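Local coordinates for GTP-binding nuclear protein GSP1 (Encephalitozoon cuniculi, PDB 4DJT) that probably acts as a Ran-type GTPase in nucleocytoplasmic transport, supporting protein import into the nucleus and RNA export, and binds GDP with magnesium here, at residues 51-56 against 61-66; 168-173 against 179-184; 80-85 against 104-109; 69-72 against 76-79; 157-162 against 185-190. One frame throughout, in Å; residues are numbered along the deposited sequence.

Interactions 1 and 3 are buried; interactions 2, 4 and 5 are partly exposed. Interaction 1 is the only one with a ladder of backbone hydrogen bonds, and its strand edge is followed further by the chain of interaction 2, where Leu54 meets Val182. That chain runs straight on into 185-190 of interaction 5, whose Val185 packs on Val51 and Phe53. Interaction 4 lies almost wholly within switch II, and interaction 3 joins the end of that region to helix 103-114; they meet at Leu77, which lies against Tyr82 and Trp106. Their chemistry differs: a phenol-carboxylate bond under cover in interaction 3, a methyl and a water in interaction 4, an arginine on a carbonyl in interaction 2, and apolar contacts in interaction 5.

Interaction 1 (51-56 against 61-66); sequences VTFLDD and IKFNVW
Phe53 and Phe63 both carry CG anti to the carbonyl carbon (chi1 -60° and -61°), which lets their rings meet on the face of a beta hairpin that both residues share, the antiparallel pair of strands 46-54 and 60-68 in the mixed sheet of the Ras-like fold. The rings cross at about a right angle: CD1 of Phe53 comes to the edge of the Phe63 ring, 3.8 Å from its CE2. On the same face CG1 of Val51 packs against CB of Phe63 (3.8 Å) and CG2 of Val65 (4.0 Å). Beneath these side chains run four nearly straight backbone bonds. Val51 and Phe63 form one hydrogen-bonded pair, with Phe63 N 2.8 Å from Val51 O, and Phe53 and Ile61 form the next, with Ile61 N 2.9 Å from Phe53 O. Helix 164-174 covers this face through Phe166, Leu169 and Ala170, while Phe181 stacks on Phe53. Beyond the strand end the methyl CD1 of Ile61 reaches Asp55 OD2 (3.7 Å), an oxygen hydrogen-bonded to Asn59 ND2. Between the two hydrogen-bonded pairs, the non-hydrogen-bonded pair Thr52 and Lys62 points to the other side of the sheet. There the hydroxyl of Thr52 is held by Asp33, and the lysine, bent at chi3, passes its CE within 3.5 Å of Thr52 OG1.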
# COMPACT_ATOMS: atom_id res chain seq x y z
N VAL A 51 -7.95 -8.64 1.19
CA VAL A 51 -8.76 -8.32 -0.00
C VAL A 51 -8.54 -9.41 -1.09
O VAL A 51 -7.40 -9.68 -1.51
CB VAL A 51 -8.49 -6.89 -0.53
CG1 VAL A 51 -7.01 -6.68 -0.90
CG2 VAL A 51 -9.40 -6.59 -1.71
N THR A 52 -9.65 -9.99 -1.51
CA THR A 52 -9.68 -11.08 -2.47
C THR A 52 -10.27 -10.58 -3.79
O THR A 52 -11.31 -9.91 -3.82
CB THR A 52 -10.53 -12.25 -1.96
OG1 THR A 52 -9.97 -12.73 -0.73
CG2 THR A 52 -10.54 -13.40 -3.03
N PHE A 53 -9.58 -10.92 -4.87
CA PHE A 53 -10.07 -10.72 -6.21
C PHE A 53 -10.14 -12.07 -6.90
O PHE A 53 -9.34 -12.96 -6.65
CB PHE A 53 -9.07 -9.84 -7.01
CG PHE A 53 -8.84 -8.48 -6.43
CD1 PHE A 53 -7.86 -8.28 -5.49
CD2 PHE A 53 -9.61 -7.42 -6.82
CE1 PHE A 53 -7.64 -7.03 -4.95
CE2 PHE A 53 -9.37 -6.14 -6.30
CZ PHE A 53 -8.37 -5.96 -5.38
N LEU A 54 -11.10 -12.21 -7.80
CA LEU A 54 -11.14 -13.35 -8.72
C LEU A 54 -10.59 -12.89 -10.05
O LEU A 54 -10.94 -11.80 -10.55
CB LEU A 54 -12.59 -13.81 -8.85
CG LEU A 54 -12.96 -15.09 -9.58
CD1 LEU A 54 -12.22 -16.30 -9.03
CD2 LEU A 54 -14.47 -15.29 -9.40
N ASP A 55 -9.67 -13.66 -10.63
CA ASP A 55 -9.17 -13.31 -11.94
C ASP A 55 -9.91 -14.00 -13.10
O ASP A 55 -10.89 -14.74 -12.89
CB ASP A 55 -7.63 -13.49 -12.00
CG ASP A 55 -7.20 -14.93 -12.19
OD1 ASP A 55 -8.03 -15.74 -12.65
OD2 ASP A 55 -6.00 -15.22 -11.93
N ASP A 56 -9.49 -13.66 -14.30
CA ASP A 56 -10.17 -14.04 -15.55
C ASP A 56 -10.03 -15.53 -15.87
O ASP A 56 -10.65 -16.03 -16.82
CB ASP A 56 -9.60 -13.23 -16.72
CG ASP A 56 -8.11 -13.45 -16.92
OD1 ASP A 56 -7.31 -12.93 -16.12
OD2 ASP A 56 -7.71 -14.10 -17.91
N ILE A 61 -7.24 -14.65 -5.71
CA ILE A 61 -6.02 -13.97 -5.38
C ILE A 61 -6.26 -13.13 -4.15
O ILE A 61 -7.09 -12.23 -4.19
CB ILE A 61 -5.56 -13.10 -6.54
CG1 ILE A 61 -5.20 -14.01 -7.69
CG2 ILE A 61 -4.37 -12.23 -6.12
CD1 ILE A 61 -4.88 -13.29 -9.00
N LYS A 62 -5.60 -13.47 -3.06
CA LYS A 62 -5.82 -12.76 -1.79
C LYS A 62 -4.58 -11.99 -1.41
O LYS A 62 -3.46 -12.56 -1.35
CB LYS A 62 -6.22 -13.72 -0.64
CG LYS A 62 -6.37 -12.98 0.70
CD LYS A 62 -6.74 -13.91 1.85
CE LYS A 62 -8.17 -14.31 1.79
NZ LYS A 62 -8.43 -15.41 2.76
N PHE A 63 -4.77 -10.70 -1.16
CA PHE A 63 -3.72 -9.86 -0.61
C PHE A 63 -4.01 -9.62 0.88
O PHE A 63 -5.09 -9.17 1.26
CB PHE A 63 -3.68 -8.53 -1.36
CG PHE A 63 -3.37 -8.67 -2.84
CD1 PHE A 63 -2.06 -8.82 -3.27
CD2 PHE A 63 -4.38 -8.64 -3.78
CE1 PHE A 63 -1.75 -8.91 -4.63
CE2 PHE A 63 -4.10 -8.73 -5.13
CZ PHE A 63 -2.79 -8.88 -5.57
N ASN A 64 -3.02 -9.90 1.71
CA ASN A 64 -3.11 -9.56 3.12
C ASN A 64 -2.33 -8.30 3.29
O ASN A 64 -1.08 -8.31 3.31
CB ASN A 64 -2.52 -10.71 3.96
CG ASN A 64 -3.48 -11.87 4.07
OD1 ASN A 64 -4.70 -11.69 4.30
ND2 ASN A 64 -2.95 -13.10 3.94
N VAL A 65 -3.06 -7.18 3.31
CA VAL A 65 -2.45 -5.87 3.22
C VAL A 65 -2.29 -5.29 4.63
O VAL A 65 -3.26 -5.12 5.34
CB VAL A 65 -3.29 -4.91 2.31
CG1 VAL A 65 -2.52 -3.61 2.09
CG2 VAL A 65 -3.63 -5.58 1.00
N TRP A 66 -1.04 -5.08 5.06
CA TRP A 66 -0.75 -4.55 6.39
C TRP A 66 -0.71 -3.07 6.40
O TRP A 66 -0.11 -2.45 5.51
CB TRP A 66 0.59 -5.07 6.89
CG TRP A 66 0.52 -6.50 7.31
CD1 TRP A 66 -0.26 -7.50 6.76
CD2 TRP A 66 1.27 -7.14 8.38
NE1 TRP A 66 -0.08 -8.67 7.44
CE2 TRP A 66 0.85 -8.52 8.40
CE3 TRP A 66 2.23 -6.70 9.29
CZ2 TRP A 66 1.37 -9.43 9.31
CZ3 TRP A 66 2.75 -7.62 10.20
CH2 TRP A 66 2.33 -8.96 10.20

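Interaction 2 (168-173 against 179-184); sequences HLARIF and LIFVSN
Helix 168-173 draws near the irregular chain 179-184 at Arg171 and Leu179, whose CA atoms lie 6.0 Å apart. The arginine chain leaves the helix extended from CG to NE, and its guanidinium takes one backbone oxygen side-on: NE and NH2 of Arg171 each donate to Leu179 O at 2.9 Å. Both bonds are bent, at 148° and 142°, as expected when two N-H groups converge on a single acceptor. The oxygen lies close to the guanidinium plane, and the double grip fixes the rotation of that group. Farther along the same edge, Arg171 NH2 touches the methyl CG2 of Ile180 at 3.9 Å. On the inner side the methyl of Ala170 meets two larger side chains. Leu179, with CG anti to its amide nitrogen (chi1 178°), brings CD2 to 4.0 Å from Ala170 CB. The Phe181 ring puts CE1 3.9 Å from the same Ala170 CB. The chain after helix 164-174 runs back along the sheet here: Leu179 also packs on Ile61 of strand 60-68, Ile180 N is bound by Asp56, and the ring of Phe181 lies between the helix and Phe53 of strand 46-54.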
# COMPACT_ATOMS: atom_id res chain seq x y z
N HIS A 168 -1.50 -4.68 -10.84
CA HIS A 168 -0.07 -4.80 -11.17
C HIS A 168 0.65 -5.88 -10.38
O HIS A 168 1.38 -6.70 -10.94
CB HIS A 168 0.67 -3.49 -10.96
CG HIS A 168 2.10 -3.52 -11.45
ND1 HIS A 168 2.40 -3.59 -12.74
CD2 HIS A 168 3.30 -3.59 -10.75
CE1 HIS A 168 3.74 -3.64 -12.88
NE2 HIS A 168 4.29 -3.65 -11.68
N LEU A 169 0.43 -5.90 -9.08
CA LEU A 169 1.06 -6.86 -8.19
C LEU A 169 0.67 -8.30 -8.55
O LEU A 169 1.53 -9.17 -8.63
CB LEU A 169 0.72 -6.53 -6.71
CG LEU A 169 1.36 -5.26 -6.09
CD1 LEU A 169 0.74 -4.92 -4.73
CD2 LEU A 169 2.88 -5.43 -5.97
N ALA A 170 -0.61 -8.53 -8.83
CA ALA A 170 -1.09 -9.86 -9.28
C ALA A 170 -0.42 -10.31 -10.57
O ALA A 170 -0.02 -11.52 -10.71
CB ALA A 170 -2.61 -9.85 -9.46
N ARG A 171 -0.23 -9.38 -11.50
CA ARG A 171 0.50 -9.67 -12.72
C ARG A 171 1.95 -10.09 -12.50
O ARG A 171 2.39 -11.11 -13.06
CB ARG A 171 0.41 -8.48 -13.69
CG ARG A 171 -0.99 -8.28 -14.19
CD ARG A 171 -1.24 -6.94 -14.87
NE ARG A 171 -2.53 -6.97 -15.55
CZ ARG A 171 -3.09 -5.94 -16.19
NH1 ARG A 171 -2.48 -4.75 -16.25
NH2 ARG A 171 -4.27 -6.11 -16.77
N ILE A 172 2.66 -9.35 -11.65
CA ILE A 172 4.03 -9.69 -11.28
C ILE A 172 4.11 -11.09 -10.65
O ILE A 172 4.94 -11.95 -11.04
CB ILE A 172 4.64 -8.65 -10.29
CG1 ILE A 172 4.83 -7.25 -10.96
CG2 ILE A 172 5.97 -9.16 -9.74
CD1 ILE A 172 5.80 -7.18 -12.15
N PHE A 173 3.25 -11.30 -9.65
CA PHE A 173 3.31 -12.52 -8.89
C PHE A 173 2.95 -13.75 -9.72
O PHE A 173 3.60 -14.81 -9.56
CB PHE A 173 2.41 -12.42 -7.68
CG PHE A 173 2.81 -11.35 -6.68
CD1 PHE A 173 4.16 -11.03 -6.47
CD2 PHE A 173 1.86 -10.73 -5.92
CE1 PHE A 173 4.53 -10.08 -5.54
CE2 PHE A 173 2.21 -9.81 -4.96
CZ PHE A 173 3.55 -9.45 -4.79
N LEU A 179 -3.47 -10.75 -17.03
CA LEU A 179 -4.39 -11.08 -15.97
C LEU A 179 -5.26 -9.87 -15.73
O LEU A 179 -4.76 -8.75 -15.66
CB LEU A 179 -3.62 -11.45 -14.69
CG LEU A 179 -4.37 -11.79 -13.41
CD1 LEU A 179 -3.45 -12.59 -12.48
CD2 LEU A 179 -4.88 -10.50 -12.70
N ILE A 180 -6.56 -10.09 -15.62
CA ILE A 180 -7.51 -9.04 -15.17
C ILE A 180 -8.37 -9.53 -14.00
O ILE A 180 -8.52 -10.72 -13.77
CB ILE A 180 -8.45 -8.56 -16.31
CG1 ILE A 180 -9.28 -9.72 -16.86
CG2 ILE A 180 -7.68 -7.90 -17.44
CD1 ILE A 180 -10.43 -9.27 -17.76
N PHE A 181 -8.94 -8.58 -13.25
CA PHE A 181 -9.84 -8.93 -12.17
C PHE A 181 -11.24 -8.94 -12.71
O PHE A 181 -11.62 -8.04 -13.43
CB PHE A 181 -9.75 -7.95 -10.98
CG PHE A 181 -8.41 -7.95 -10.26
CD1 PHE A 181 -7.65 -9.10 -10.16
CD2 PHE A 181 -7.94 -6.80 -9.65
CE1 PHE A 181 -6.44 -9.10 -9.47
CE2 PHE A 181 -6.72 -6.79 -8.97
CZ PHE A 181 -5.98 -7.93 -8.87
N VAL A 182 -12.00 -9.97 -12.40
CA VAL A 182 -13.38 -10.06 -12.89
C VAL A 182 -14.40 -9.90 -11.78
O VAL A 182 -15.57 -10.07 -12.01
CB VAL A 182 -13.63 -11.41 -13.59
CG1 VAL A 182 -12.59 -11.61 -14.68
CG2 VAL A 182 -13.63 -12.54 -12.58
N SER A 183 -13.94 -9.65 -10.57
CA SER A 183 -14.82 -9.39 -9.42
C SER A 183 -14.63 -7.95 -8.99
O SER A 183 -13.61 -7.35 -9.29
CB SER A 183 -14.50 -10.33 -8.27
OG SER A 183 -13.13 -10.24 -7.87
N ASN A 184 -15.64 -7.38 -8.33
CA ASN A 184 -15.59 -6.01 -7.82
C ASN A 184 -15.44 -6.03 -6.31
O ASN A 184 -16.11 -6.81 -5.64
CB ASN A 184 -16.87 -5.26 -8.20
CG ASN A 184 -17.07 -5.19 -9.71
OD1 ASN A 184 -16.36 -4.47 -10.41
ND2 ASN A 184 -18.00 -5.98 -10.21

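Interaction 3 (80-85 against 104-109); sequences VYYIGA and ARWVKE
A short, weakly bonded helical turn around Tyr82 faces helix 103-114 at some distance, with the CA atoms of Tyr82 and Glu109 8.8 Å apart, and the chain then swings away in a type II turn from Tyr82 to Ala85. The gap is bridged mainly by side chains. Tyr82 sends its phenol across, and its OH donates to Glu109 OE2 in a short hydrogen bond of 2.6 Å. Glu109 meets it with an extended chain whose CG is anti to the backbone N (chi1 -167°). The phenol oxygen stands well above the carboxylate plane, 46° out of it, and the ring and carboxylate planes are 74° apart. The two side chains cross at about a right angle, with CG of Glu109 3.8 Å from Tyr82 CE2. The indole of Trp106 turns its edge to the same phenol oxygen, CZ3 3.2 Å from Tyr82 OH, while its own NE1 is bonded to Asp19. Tyr82 is buried further by Ile17, Val113 and Val114. The arrangement belongs to the switch II side of a small GTPase, where the end of that region packs on helix 103-114; the side chain of Trp106 continues it toward the P-loop and lies about 8 Å from the GDP.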
# COMPACT_ATOMS: atom_id res chain seq x y z
N VAL A 80 9.44 -6.83 11.87
CA VAL A 80 8.32 -7.79 11.73
C VAL A 80 7.17 -7.23 10.89
O VAL A 80 6.42 -8.00 10.32
CB VAL A 80 7.79 -8.31 13.09
CG1 VAL A 80 8.73 -9.38 13.63
CG2 VAL A 80 7.62 -7.17 14.08
N TYR A 81 7.05 -5.92 10.81
CA TYR A 81 6.10 -5.31 9.89
C TYR A 81 6.40 -5.75 8.47
O TYR A 81 5.48 -6.11 7.72
CB TYR A 81 6.13 -3.79 10.01
CG TYR A 81 5.06 -3.07 9.20
CD1 TYR A 81 5.35 -2.46 7.98
CD2 TYR A 81 3.74 -3.00 9.64
CE1 TYR A 81 4.36 -1.82 7.23
CE2 TYR A 81 2.76 -2.37 8.90
CZ TYR A 81 3.06 -1.79 7.69
OH TYR A 81 2.05 -1.10 6.99
N TYR A 82 7.68 -5.70 8.10
CA TYR A 82 8.10 -5.99 6.73
C TYR A 82 8.24 -7.49 6.45
O TYR A 82 8.02 -7.94 5.33
CB TYR A 82 9.40 -5.28 6.42
CG TYR A 82 9.31 -3.79 6.53
CD1 TYR A 82 8.42 -3.06 5.74
CD2 TYR A 82 10.09 -3.10 7.39
CE1 TYR A 82 8.34 -1.70 5.82
CE2 TYR A 82 10.01 -1.71 7.47
CZ TYR A 82 9.14 -1.03 6.66
OH TYR A 82 9.04 0.33 6.76
N ILE A 83 8.65 -8.26 7.46
CA ILE A 83 9.04 -9.66 7.23
C ILE A 83 7.93 -10.47 6.56
O ILE A 83 6.77 -10.40 6.95
CB ILE A 83 9.43 -10.36 8.54
CG1 ILE A 83 10.79 -9.84 9.02
CG2 ILE A 83 9.53 -11.88 8.33
CD1 ILE A 83 11.24 -10.40 10.37
N GLY A 84 8.29 -11.23 5.54
CA GLY A 84 7.33 -12.07 4.86
C GLY A 84 6.56 -11.38 3.74
O GLY A 84 5.77 -12.04 3.05
N ALA A 85 6.75 -10.07 3.57
CA ALA A 85 6.07 -9.31 2.50
C ALA A 85 6.54 -9.76 1.14
O ALA A 85 7.75 -9.97 0.93
CB ALA A 85 6.28 -7.80 2.62
N ALA A 104 12.84 7.62 -0.67
CA ALA A 104 14.02 6.79 -0.82
C ALA A 104 14.32 6.06 0.48
O ALA A 104 14.79 4.91 0.47
CB ALA A 104 15.23 7.65 -1.25
N ARG A 105 14.09 6.74 1.58
CA ARG A 105 14.23 6.18 2.92
C ARG A 105 13.26 5.01 3.14
O ARG A 105 13.64 3.98 3.69
CB ARG A 105 13.98 7.27 3.98
N TRP A 106 12.01 5.17 2.69
CA TRP A 106 11.01 4.11 2.76
C TRP A 106 11.38 2.94 1.93
O TRP A 106 11.32 1.78 2.39
CB TRP A 106 9.62 4.63 2.37
CG TRP A 106 8.92 5.35 3.48
CD1 TRP A 106 8.65 6.71 3.60
CD2 TRP A 106 8.40 4.76 4.71
NE1 TRP A 106 8.00 6.98 4.77
CE2 TRP A 106 7.81 5.85 5.47
CE3 TRP A 106 8.35 3.47 5.22
CZ2 TRP A 106 7.22 5.64 6.70
CZ3 TRP A 106 7.74 3.27 6.46
CH2 TRP A 106 7.20 4.33 7.18
N VAL A 107 11.77 3.18 0.68
CA VAL A 107 12.25 2.09 -0.16
C VAL A 107 13.41 1.34 0.52
O VAL A 107 13.45 0.09 0.53
CB VAL A 107 12.67 2.56 -1.57
CG1 VAL A 107 13.42 1.45 -2.32
CG2 VAL A 107 11.45 3.05 -2.36
N LYS A 108 14.37 2.08 1.07
CA LYS A 108 15.57 1.44 1.66
C LYS A 108 15.19 0.63 2.90
O LYS A 108 15.70 -0.45 3.10
CB LYS A 108 16.67 2.46 2.01
N GLU A 109 14.26 1.15 3.69
CA GLU A 109 13.83 0.48 4.90
C GLU A 109 13.14 -0.86 4.55
O GLU A 109 13.41 -1.89 5.18
CB GLU A 109 12.90 1.42 5.67
CG GLU A 109 12.60 1.01 7.09
CD GLU A 109 11.76 2.03 7.83
OE1 GLU A 109 12.17 3.22 7.86
OE2 GLU A 109 10.69 1.66 8.34

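Interaction 4 (69-72 against 76-79); sequences AGQE and VLKD
Van der Waals contact between Gln71 and Leu77 rests on one methyl group. CD2 of Leu77 lies 3.7 Å from CG of Gln71 and equally far from NE2 of Gln71, with the two side chains crossing at about a right angle; CB of Glu72 is looser, at 4.2 Å from the same CD2. The glutamine chain folds back, with CG between the backbone N and the carbonyl carbon (chi1 67°) and a second bend at chi2, and this sets CG and NE2 on the methyl. Polar links are few and partly indirect. One water accepts from Gln71 NE2 at 3.3 Å and from the backbone amide of Lys78 at 3.0 Å, joining the segments where no direct hydrogen bond does. Gln71 OE1 turns back to take a weak bond from Ala69 N, 3.1 Å away, and NE2 also donates to Gly45 O, so both ends of the amide are engaged. Among the charged groups, Glu72 makes a salt bridge through OE2 with Lys24 of the P-loop, and its OE1 bonds Thr68. This is the start of switch II, where the DxxG motif ends at Gly70, here with GDP bound: the side chain of Glu72 comes to about 4 Å from both the nucleotide and the magnesium ion.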
# COMPACT_ATOMS: atom_id res chain seq x y z
N ALA A 69 -0.77 1.43 12.67
CA ALA A 69 -1.69 2.15 13.55
C ALA A 69 -1.21 3.60 13.84
O ALA A 69 -1.63 4.22 14.81
CB ALA A 69 -1.84 1.35 14.86
N GLY A 70 -0.34 4.14 12.99
CA GLY A 70 0.07 5.51 13.06
C GLY A 70 1.45 5.73 13.65
O GLY A 70 1.95 6.86 13.67
N GLN A 71 2.11 4.65 14.09
CA GLN A 71 3.37 4.81 14.84
C GLN A 71 4.52 5.41 13.98
O GLN A 71 5.47 5.97 14.56
CB GLN A 71 3.79 3.50 15.54
CG GLN A 71 4.19 2.33 14.66
CD GLN A 71 3.00 1.50 14.22
OE1 GLN A 71 1.87 1.98 14.23
NE2 GLN A 71 3.27 0.25 13.80
N GLU A 72 4.41 5.33 12.63
CA GLU A 72 5.40 5.92 11.70
C GLU A 72 5.53 7.44 11.85
O GLU A 72 6.51 8.01 11.40
CB GLU A 72 5.11 5.59 10.22
CG GLU A 72 3.93 6.31 9.54
CD GLU A 72 2.57 5.72 9.89
OE1 GLU A 72 2.49 4.85 10.80
OE2 GLU A 72 1.61 6.12 9.24
N VAL A 76 10.22 4.50 14.10
CA VAL A 76 10.59 3.58 13.02
C VAL A 76 9.76 2.30 13.14
O VAL A 76 9.52 1.82 14.23
CB VAL A 76 12.10 3.21 13.10
CG1 VAL A 76 12.39 2.39 14.36
CG2 VAL A 76 12.55 2.45 11.86
N LEU A 77 9.33 1.75 12.02
CA LEU A 77 8.55 0.51 12.05
C LEU A 77 9.46 -0.66 12.35
O LEU A 77 10.64 -0.66 11.96
CB LEU A 77 7.80 0.28 10.73
CG LEU A 77 6.79 1.35 10.27
CD1 LEU A 77 6.08 0.86 9.00
CD2 LEU A 77 5.76 1.62 11.36
N LYS A 78 8.92 -1.65 13.07
CA LYS A 78 9.64 -2.87 13.42
C LYS A 78 9.85 -3.71 12.16
O LYS A 78 9.06 -3.67 11.23
CB LYS A 78 8.83 -3.68 14.44
CG LYS A 78 8.96 -3.18 15.87
CD LYS A 78 7.90 -3.80 16.77
CE LYS A 78 8.01 -3.28 18.20
NZ LYS A 78 7.24 -4.12 19.18
N ASP A 79 10.93 -4.48 12.16
CA ASP A 79 11.24 -5.39 11.07
C ASP A 79 10.11 -6.38 10.81
O ASP A 79 9.85 -6.73 9.67
CB ASP A 79 12.53 -6.18 11.36
CG ASP A 79 13.80 -5.29 11.34
OD1 ASP A 79 13.72 -4.10 10.93
OD2 ASP A 79 14.88 -5.79 11.73
O HOH W 1 6.13 -1.30 13.97

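Interaction 5 (157-162 against 185-190); sequences KTAHNF and VNLEPT. With GDP (guanosine-5'-diphosphate), chain C.
The loop 157-162, which begins at the lysine of the SAK motif (Ser155, Ala156, Lys157) of the guanine site, is flanked by the chain C-terminal to the last helix, where Leu187 lies over the ring of Phe162. The contact is a CH-pi one: CD2 of Leu187 stands 3.8 Å from the centroid of the Phe162 ring, 17° off its normal, and comes within 3.6 Å of its CD2. The other methyl of Leu187, CD1, reaches CB of Ala159 at 4.0 Å, so the leucine fork spans a turn, the type II turn from Ala159 to Phe162. Val185 adds its CG2 beside Phe162 CE2 at 4.0 Å. With CG anti to the backbone N (chi1 175°), the phenylalanine carries its ring toward this chain. Within 185-190, Asn186 makes an Asx turn, its OD1 accepting from Glu188 N at 3.0 Å. At the far end of 157-162 the backbone amide of Lys157 donates to O6 of the guanine, 3.1 Å away in a nearly straight bond. Phe162 also stacks on Tyr27 and meets Phe166 of helix 164-174, while Val185 rests on strand 46-54 and the backbone of 186-190 pairs with residues 29-32 following helix 24-28.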
# COMPACT_ATOMS: atom_id res chain seq x y z
N LYS A 157 -9.36 8.89 -1.01
CA LYS A 157 -10.70 9.36 -0.56
C LYS A 157 -11.83 8.74 -1.39
O LYS A 157 -12.76 8.12 -0.84
CB LYS A 157 -10.80 10.88 -0.61
CG LYS A 157 -12.21 11.42 -0.35
CD LYS A 157 -12.25 12.95 -0.31
CE LYS A 157 -12.17 13.57 -1.71
NZ LYS A 157 -13.52 13.93 -2.26
N THR A 158 -11.74 8.87 -2.71
CA THR A 158 -12.82 8.47 -3.61
C THR A 158 -12.65 7.07 -4.19
O THR A 158 -13.47 6.62 -4.98
CB THR A 158 -12.94 9.45 -4.77
OG1 THR A 158 -11.80 9.32 -5.61
CG2 THR A 158 -13.04 10.91 -4.25
N ALA A 159 -11.57 6.40 -3.81
CA ALA A 159 -11.25 5.09 -4.34
C ALA A 159 -10.89 5.10 -5.85
O ALA A 159 -10.83 4.05 -6.49
CB ALA A 159 -12.39 4.11 -4.06
N HIS A 160 -10.60 6.29 -6.41
CA HIS A 160 -10.18 6.41 -7.81
C HIS A 160 -8.93 5.58 -7.99
O HIS A 160 -7.95 5.79 -7.30
CB HIS A 160 -9.89 7.87 -8.19
CG HIS A 160 -9.34 8.08 -9.61
ND1 HIS A 160 -10.09 7.89 -10.72
CD2 HIS A 160 -8.08 8.52 -10.05
CE1 HIS A 160 -9.36 8.18 -11.82
NE2 HIS A 160 -8.13 8.58 -11.42
N ASN A 161 -9.00 4.62 -8.90
CA ASN A 161 -7.89 3.73 -9.25
C ASN A 161 -7.48 2.74 -8.15
O ASN A 161 -6.35 2.24 -8.19
CB ASN A 161 -6.65 4.54 -9.72
CG ASN A 161 -6.77 5.03 -11.14
OD1 ASN A 161 -7.74 4.74 -11.82
ND2 ASN A 161 -5.79 5.84 -11.59
N PHE A 162 -8.40 2.40 -7.24
CA PHE A 162 -8.08 1.57 -6.09
C PHE A 162 -7.43 0.28 -6.51
O PHE A 162 -6.48 -0.18 -5.88
CB PHE A 162 -9.33 1.19 -5.29
CG PHE A 162 -9.05 0.23 -4.16
CD1 PHE A 162 -8.62 0.70 -2.93
CD2 PHE A 162 -9.13 -1.15 -4.34
CE1 PHE A 162 -8.30 -0.16 -1.90
CE2 PHE A 162 -8.82 -2.03 -3.33
CZ PHE A 162 -8.42 -1.53 -2.07
N VAL A 185 -14.58 -5.18 -5.76
CA VAL A 185 -14.35 -5.21 -4.32
C VAL A 185 -15.25 -4.22 -3.59
O VAL A 185 -15.57 -3.14 -4.13
CB VAL A 185 -12.87 -4.97 -3.92
CG1 VAL A 185 -12.03 -6.17 -4.37
CG2 VAL A 185 -12.34 -3.65 -4.47
N ASN A 186 -15.64 -4.58 -2.37
CA ASN A 186 -16.44 -3.69 -1.49
C ASN A 186 -15.57 -2.56 -0.95
O ASN A 186 -14.65 -2.81 -0.14
CB ASN A 186 -17.07 -4.47 -0.33
CG ASN A 186 -18.00 -3.61 0.52
OD1 ASN A 186 -17.79 -2.41 0.67
ND2 ASN A 186 -19.03 -4.22 1.08
N LEU A 187 -15.83 -1.35 -1.42
CA LEU A 187 -14.93 -0.21 -1.14
C LEU A 187 -15.48 0.71 -0.08
O LEU A 187 -15.01 1.85 0.07
CB LEU A 187 -14.64 0.57 -2.42
CG LEU A 187 -13.90 -0.21 -3.51
CD1 LEU A 187 -13.97 0.57 -4.83
CD2 LEU A 187 -12.47 -0.48 -3.08
N GLU A 188 -16.50 0.25 0.65
CA GLU A 188 -17.08 1.09 1.67
C GLU A 188 -16.09 1.28 2.82
O GLU A 188 -15.43 0.34 3.25
CB GLU A 188 -18.42 0.53 2.15
CG GLU A 188 -19.49 0.62 1.09
CD GLU A 188 -20.79 -0.10 1.43
OE1 GLU A 188 -20.88 -0.86 2.42
OE2 GLU A 188 -21.75 0.11 0.66
N PRO A 189 -15.92 2.54 3.25
CA PRO A 189 -15.08 2.80 4.44
C PRO A 189 -15.58 1.99 5.63
O PRO A 189 -16.79 1.89 5.83
CB PRO A 189 -15.26 4.31 4.69
CG PRO A 189 -15.59 4.87 3.33
CD PRO A 189 -16.38 3.80 2.62
N THR A 190 -14.67 1.43 6.43
CA THR A 190 -15.08 0.59 7.56
C THR A 190 -15.74 1.34 8.70
O THR A 190 -16.48 0.74 9.46
CB THR A 190 -13.91 -0.15 8.21
OG1 THR A 190 -12.94 0.79 8.65
CG2 THR A 190 -13.23 -1.13 7.22
PB GDP C . -1.92 7.76 6.88
O1B GDP C . -2.62 6.44 7.24
O2B GDP C . -0.95 7.67 5.72
O3B GDP C . -1.41 8.49 8.12
O3A GDP C . -3.05 8.80 6.36
PA GDP C . -4.61 8.81 6.64
O1A GDP C . -5.36 7.80 5.80
O2A GDP C . -4.81 8.81 8.13
O5' GDP C . -5.09 10.21 6.07
C5' GDP C . -4.43 11.40 6.53
C4' GDP C . -5.33 12.58 6.20
O4' GDP C . -5.36 12.75 4.80
C3' GDP C . -6.76 12.36 6.61
O3' GDP C . -7.30 13.61 7.00
C2' GDP C . -7.47 11.92 5.37
O2' GDP C . -8.86 12.28 5.31
C1' GDP C . -6.66 12.63 4.31
N9 GDP C . -6.64 11.87 3.07
C8 GDP C . -6.22 10.60 2.85
N7 GDP C . -6.38 10.29 1.54
C5 GDP C . -6.83 11.37 0.91
C6 GDP C . -7.19 11.73 -0.47
O6 GDP C . -7.09 10.91 -1.43
N1 GDP C . -7.64 12.99 -0.68
C2 GDP C . -7.76 13.90 0.33
N2 GDP C . -8.21 15.13 0.06
N3 GDP C . -7.45 13.63 1.61
C4 GDP C . -7.00 12.41 1.93